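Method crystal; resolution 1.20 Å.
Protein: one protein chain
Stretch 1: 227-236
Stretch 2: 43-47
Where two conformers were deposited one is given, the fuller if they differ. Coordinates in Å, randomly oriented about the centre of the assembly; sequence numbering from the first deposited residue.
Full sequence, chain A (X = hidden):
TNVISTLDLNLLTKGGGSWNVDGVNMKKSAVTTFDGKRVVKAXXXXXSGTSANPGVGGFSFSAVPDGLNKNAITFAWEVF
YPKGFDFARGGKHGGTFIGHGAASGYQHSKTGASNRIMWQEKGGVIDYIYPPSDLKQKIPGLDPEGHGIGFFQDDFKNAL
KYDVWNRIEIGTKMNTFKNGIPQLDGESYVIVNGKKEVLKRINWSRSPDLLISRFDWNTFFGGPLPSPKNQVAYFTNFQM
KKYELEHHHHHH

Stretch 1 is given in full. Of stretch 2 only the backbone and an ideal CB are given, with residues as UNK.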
ATOM      1  N   SER A 227      15.815   2.973  -7.873  1.00  8.65           N
ATOM      2  CA  SER A 227      15.526   3.848  -8.986  1.00  8.86           C
ATOM      3  C   SER A 227      16.728   4.017  -9.885  1.00  9.79           C
ATOM      4  O   SER A 227      17.858   4.291  -9.439  1.00 10.90           O
ATOM      5  CB  SER A 227      15.160   5.252  -8.441  1.00  9.30           C
ATOM      6  OG  SER A 227      14.713   6.057  -9.526  1.00  9.57           O
ATOM      7  N   PRO A 228      16.562   3.835 -11.203  1.00  9.98           N
ATOM      8  CA  PRO A 228      17.745   3.911 -12.094  1.00 10.28           C
ATOM      9  C   PRO A 228      18.175   5.336 -12.415  1.00 10.60           C
ATOM     10  O   PRO A 228      19.255   5.505 -13.015  1.00 11.87           O
ATOM     11  CB  PRO A 228      17.258   3.219 -13.379  1.00 12.74           C
ATOM     12  CG  PRO A 228      15.798   3.092 -13.274  1.00 17.48           C
ATOM     13  CD  PRO A 228      15.370   3.344 -11.880  1.00 10.56           C
ATOM     14  N   LYS A 229      17.370   6.330 -12.061  1.00 10.45           N
ATOM     15  CA  LYS A 229      17.709   7.728 -12.353  1.00 10.41           C
ATOM     16  C   LYS A 229      16.993   8.595 -11.336  1.00  9.60           C
ATOM     17  O   LYS A 229      16.028   8.194 -10.653  1.00 10.04           O
ATOM     18  CB  LYS A 229      17.330   8.097 -13.799  1.00 11.93           C
ATOM     19  CG  LYS A 229      15.817   8.041 -14.055  1.00 11.67           C
ATOM     20  CD  LYS A 229      15.553   8.614 -15.472  1.00 13.29           C
ATOM     21  CE  LYS A 229      14.082   8.363 -15.832  1.00 14.99           C
ATOM     22  NZ  LYS A 229      13.754   8.819 -17.241  1.00 17.07           N
ATOM     23  N   ASN A 230      17.367   9.868 -11.255  1.00 10.18           N
ATOM     24  CA  ASN A 230      16.590  10.831 -10.489  1.00 10.30           C
ATOM     25  C   ASN A 230      15.272  11.067 -11.204  1.00  9.60           C
ATOM     26  O   ASN A 230      15.291  11.386 -12.394  1.00 12.05           O
ATOM     27  CB  ASN A 230      17.310  12.179 -10.406  1.00 11.20           C
ATOM     28  CG  ASN A 230      18.604  12.182  -9.645  1.00 13.58           C
ATOM     29  OD1 ASN A 230      18.858  11.349  -8.781  1.00 11.56           O
ATOM     30  ND2 ASN A 230      19.447  13.153 -10.033  1.00 25.16           N
ATOM     31  N   GLN A 231      14.179  10.884 -10.517  1.00  9.86           N
ATOM     32  CA  GLN A 231      12.833  11.056 -11.178  1.00  9.54           C
ATOM     33  C   GLN A 231      11.800  11.327 -10.113  1.00  9.48           C
ATOM     34  O   GLN A 231      12.069  11.144  -8.921  1.00 10.26           O
ATOM     35  CB  GLN A 231      12.473   9.876 -12.064  1.00 11.71           C
ATOM     36  CG  GLN A 231      12.635   8.529 -11.338  1.00  9.29           C
ATOM     37  CD  GLN A 231      12.431   7.374 -12.287  1.00  9.27           C
ATOM     38  OE1 GLN A 231      11.921   7.565 -13.409  1.00 10.21           O
ATOM     39  NE2 GLN A 231      12.803   6.161 -11.836  1.00  9.83           N
ATOM     40  N   VAL A 232      10.644  11.819 -10.527  1.00 10.33           N
ATOM     41  CA  VAL A 232       9.553  12.139  -9.622  1.00  9.76           C
ATOM     42  C   VAL A 232       8.236  11.578 -10.097  1.00  9.14           C
ATOM     43  O   VAL A 232       8.023  11.346 -11.289  1.00 10.68           O
ATOM     44  CB  VAL A 232       9.382  13.655  -9.419  1.00 11.93           C
ATOM     45  CG1 VAL A 232      10.720  14.322  -9.076  1.00 11.82           C
ATOM     46  CG2 VAL A 232       8.800  14.312 -10.645  1.00 15.22           C
ATOM     47  N   ALA A 233       7.336  11.365  -9.157  1.00  9.14           N
ATOM     48  CA  ALA A 233       5.948  11.045  -9.414  1.00  8.66           C
ATOM     49  C   ALA A 233       5.116  11.906  -8.477  1.00  9.17           C
ATOM     50  O   ALA A 233       5.623  12.384  -7.455  1.00 11.12           O
ATOM     51  CB  ALA A 233       5.664   9.566  -9.216  1.00 11.10           C
ATOM     52  N   TYR A 234       3.835  12.054  -8.789  1.00  8.99           N
ATOM     53  CA  TYR A 234       2.986  12.859  -7.921  1.00  9.15           C
ATOM     54  C   TYR A 234       1.821  12.029  -7.381  1.00  8.90           C
ATOM     55  O   TYR A 234       1.168  11.318  -8.143  1.00 11.16           O
ATOM     56  CB  TYR A 234       2.417  14.072  -8.671  1.00 11.03           C
ATOM     57  CG  TYR A 234       3.476  14.924  -9.320  1.00 10.68           C
ATOM     58  CD1 TYR A 234       4.063  15.987  -8.638  1.00 11.10           C
ATOM     59  CD2 TYR A 234       3.885  14.651 -10.635  1.00 11.08           C
ATOM     60  CE1 TYR A 234       5.051  16.765  -9.242  1.00 12.01           C
ATOM     61  CE2 TYR A 234       4.845  15.429 -11.234  1.00 12.96           C
ATOM     62  CZ  TYR A 234       5.418  16.483 -10.541  1.00 12.83           C
ATOM     63  OH  TYR A 234       6.385  17.246 -11.199  1.00 15.89           O
ATOM     64  N   PHE A 235       1.558  12.140  -6.093  1.00  9.20           N
ATOM     65  CA  PHE A 235       0.460  11.422  -5.467  1.00  9.09           C
ATOM     66  C   PHE A 235      -0.553  12.417  -4.916  1.00  8.99           C
ATOM     67  O   PHE A 235      -0.208  13.466  -4.398  1.00  9.76           O
ATOM     68  CB  PHE A 235       1.021  10.566  -4.270  1.00  8.24           C
ATOM     69  CG  PHE A 235       1.834   9.375  -4.762  1.00  7.85           C
ATOM     70  CD1 PHE A 235       1.254   8.157  -5.040  1.00  8.36           C
ATOM     71  CD2 PHE A 235       3.220   9.529  -4.928  1.00  8.71           C
ATOM     72  CE1 PHE A 235       2.017   7.066  -5.473  1.00  8.35           C
ATOM     73  CE2 PHE A 235       3.995   8.452  -5.360  1.00  8.13           C
ATOM     74  CZ  PHE A 235       3.401   7.213  -5.644  1.00  8.52           C
ATOM     75  N   THR A 236      -1.823  12.062  -5.022  1.00  9.02           N
ATOM     76  CA  THR A 236      -2.858  12.999  -4.551  1.00  9.29           C
ATOM     77  C   THR A 236      -4.098  12.247  -4.166  1.00  8.64           C
ATOM     78  O   THR A 236      -4.254  11.077  -4.481  1.00  9.17           O
ATOM     79  CB  THR A 236      -3.153  14.048  -5.666  1.00 10.72           C
ATOM     80  OG1 THR A 236      -3.917  15.128  -5.112  1.00 11.85           O
ATOM     81  CG2 THR A 236      -3.901  13.398  -6.849  1.00 11.22           C
ATOM     82  N   UNK A  43      10.007  12.336  -4.650  1.00  7.70           N
ATOM     83  CA  UNK A  43      11.318  12.447  -5.317  1.00  7.97           C
ATOM     84  C   UNK A  43      12.100  11.190  -5.076  1.00  7.79           C
ATOM     85  O   UNK A  43      12.362  10.810  -3.936  1.00  8.32           O
ATOM     86  CB  UNK A  43      12.103  13.663  -4.821  1.00  7.97           C
ATOM     87  N   UNK A  44      12.444  10.502  -6.148  1.00  8.88           N
ATOM     88  CA  UNK A  44      13.209   9.262  -6.066  1.00  7.86           C
ATOM     89  C   UNK A  44      14.572   9.539  -6.675  1.00  9.11           C
ATOM     90  O   UNK A  44      14.692   9.626  -7.920  1.00 10.18           O
ATOM     91  CB  UNK A  44      12.501   8.107  -6.777  1.00  7.86           C
ATOM     92  N   UNK A  45      15.605   9.683  -5.831  1.00  8.97           N
ATOM     93  CA  UNK A  45      16.923   9.849  -6.461  1.00  9.31           C
ATOM     94  C   UNK A  45      17.439   8.552  -7.069  1.00  8.88           C
ATOM     95  O   UNK A  45      17.029   7.441  -6.688  1.00  9.23           O
ATOM     96  CB  UNK A  45      17.934  10.370  -5.438  1.00  9.31           C
ATOM     97  N   UNK A  46      18.366   8.683  -8.016  1.00  9.69           N
ATOM     98  CA  UNK A  46      19.077   7.536  -8.523  1.00  9.20           C
ATOM     99  C   UNK A  46      19.623   6.682  -7.376  1.00  9.14           C
ATOM    100  O   UNK A  46      20.188   7.207  -6.398  1.00 10.04           O
ATOM    101  CB  UNK A  46      20.211   7.985  -9.447  1.00  9.20           C
ATOM    102  N   UNK A  47      19.482   5.377  -7.481  0.50  8.78           N
ATOM    103  CA  UNK A  47      20.026   4.439  -6.509  0.50  9.54           C
ATOM    104  C   UNK A  47      19.265   4.469  -5.188  0.50  8.89           C
ATOM    105  O   UNK A  47      19.758   3.869  -4.211  0.50  9.59           O
ATOM    106  CB  UNK A  47      21.505   4.744  -6.261  0.50  9.54           C
TER

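Position 43 has extended backbone angles (phi/psi -102/119) and lies opposite Val 232 in an antiparallel, non-hydrogen-bonded pair, with CA atoms 4.7 Å apart. Its ideal CB stands on the same face of the sheet as the Val 232 side chain, 4.5 Å from Val 232 CG1. An apolar neighbour and no polar side chain within reach favour a beta-branched or other aliphatic residue, although a threonine would also fit. The deposited residue is Val 43, in the t rotamer, whose CG2 packs 4.0 Å from CG1 of Val 232.

Position 44 pairs with Gln 231. Its N donates to Gln 231 O (2.9 Å), and its O accepts from Gln 231 N (2.9 Å), the two bonds of an antiparallel hydrogen-bonded pair; the same O also receives a CA-H...O contact from Asn 230 CA at 3.4 Å. The ideal CB lies on the face of the Gln 231 side chain, 3.7 Å from Gln 231 O and 4.1 Å from Ser 227 OG. Further along this face lie Ala 233, whose methyl is small, and the ring of Phe 235. The space over the alanine invites a long side chain, aromatic or extended aliphatic. It is filled by Tyr 44, with chi1 at -55° (m), the residue of this stretch most covered by stretch 1. Its ring runs along the strand so that CE2 lies 4.2 Å from Ala 233 CB, with the methyl at the ring edge, and OH reaches the edge of the Phe 235 ring, 3.4 Å from CE2 of Phe 235. That hydroxyl is hydrogen-bonded elsewhere in the structure.

At position 45 the CA-to-CB bond points away overall, yet the ideal CB is 3.6 Å from Asn 230 OD1. Stretch 1 imposes little here, and many side chains would serve, polar ones included. Asp 45, with chi1 at -76° (m), keeps its CB 3.7 Å from Asn 230 OD1, and its OD2 is bonded elsewhere in the structure.

Position 46 is held by its backbone: N donates to Asn 230 OD1 (2.8 Å, 171°), and CA makes a CA-H...O contact with Ser 227 O at 3.6 Å. CB points sideways, with open space beyond, so a long flexible or polar side chain is suitable. Lys 46 is fully extended, its end leading away, while CE passes 3.6 Å from Pro 228 O.

Position 47 has positive phi (72/15), which favours glycine, asparagine or aspartate, and its CB points away. Asn 47 contributes its N, which donates to Ser 227 O at 2.8 Å.

Stretch 2 43-47: VYDKN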
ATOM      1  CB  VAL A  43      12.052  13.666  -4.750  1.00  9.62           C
ATOM      2  CG1 VAL A  43      13.501  13.705  -5.230  1.00 10.16           C
ATOM      3  CG2 VAL A  43      11.316  14.946  -5.133  1.00 11.00           C
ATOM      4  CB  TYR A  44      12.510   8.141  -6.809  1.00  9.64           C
ATOM      5  CG  TYR A  44      11.067   7.819  -6.433  1.00  8.39           C
ATOM      6  CD1 TYR A  44      10.722   6.952  -5.393  1.00  7.78           C
ATOM      7  CD2 TYR A  44      10.048   8.422  -7.174  1.00  7.79           C
ATOM      8  CE1 TYR A  44       9.408   6.669  -5.051  1.00  7.84           C
ATOM      9  CE2 TYR A  44       8.765   8.117  -6.853  1.00  8.87           C
ATOM     10  CZ  TYR A  44       8.419   7.261  -5.825  1.00  7.69           C
ATOM     11  OH  TYR A  44       7.090   7.016  -5.573  1.00  8.53           O
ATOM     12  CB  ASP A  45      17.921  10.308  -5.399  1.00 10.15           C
ATOM     13  CG  ASP A  45      17.789  11.781  -5.010  1.00 10.77           C
ATOM     14  OD1 ASP A  45      16.972  12.523  -5.639  1.00 13.43           O
ATOM     15  OD2 ASP A  45      18.549  12.138  -4.080  1.00 12.73           O
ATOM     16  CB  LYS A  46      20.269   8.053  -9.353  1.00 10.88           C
ATOM     17  CG  LYS A  46      20.980   6.858 -10.034  1.00 13.24           C
ATOM     18  CD  LYS A  46      21.962   7.349 -11.104  1.00 18.18           C
ATOM     19  CE  LYS A  46      22.622   6.226 -11.875  1.00 29.82           C
ATOM     20  NZ  LYS A  46      23.651   6.757 -12.840  1.00 49.02           N
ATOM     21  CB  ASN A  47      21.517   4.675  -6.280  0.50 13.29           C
ATOM     22  CG  ASN A  47      22.255   3.361  -6.103  0.50 14.14           C
ATOM     23  OD1 ASN A  47      21.672   2.275  -6.242  0.50 18.15           O
ATOM     24  ND2 ASN A  47      23.547   3.424  -5.797  0.50 17.55           N
TER
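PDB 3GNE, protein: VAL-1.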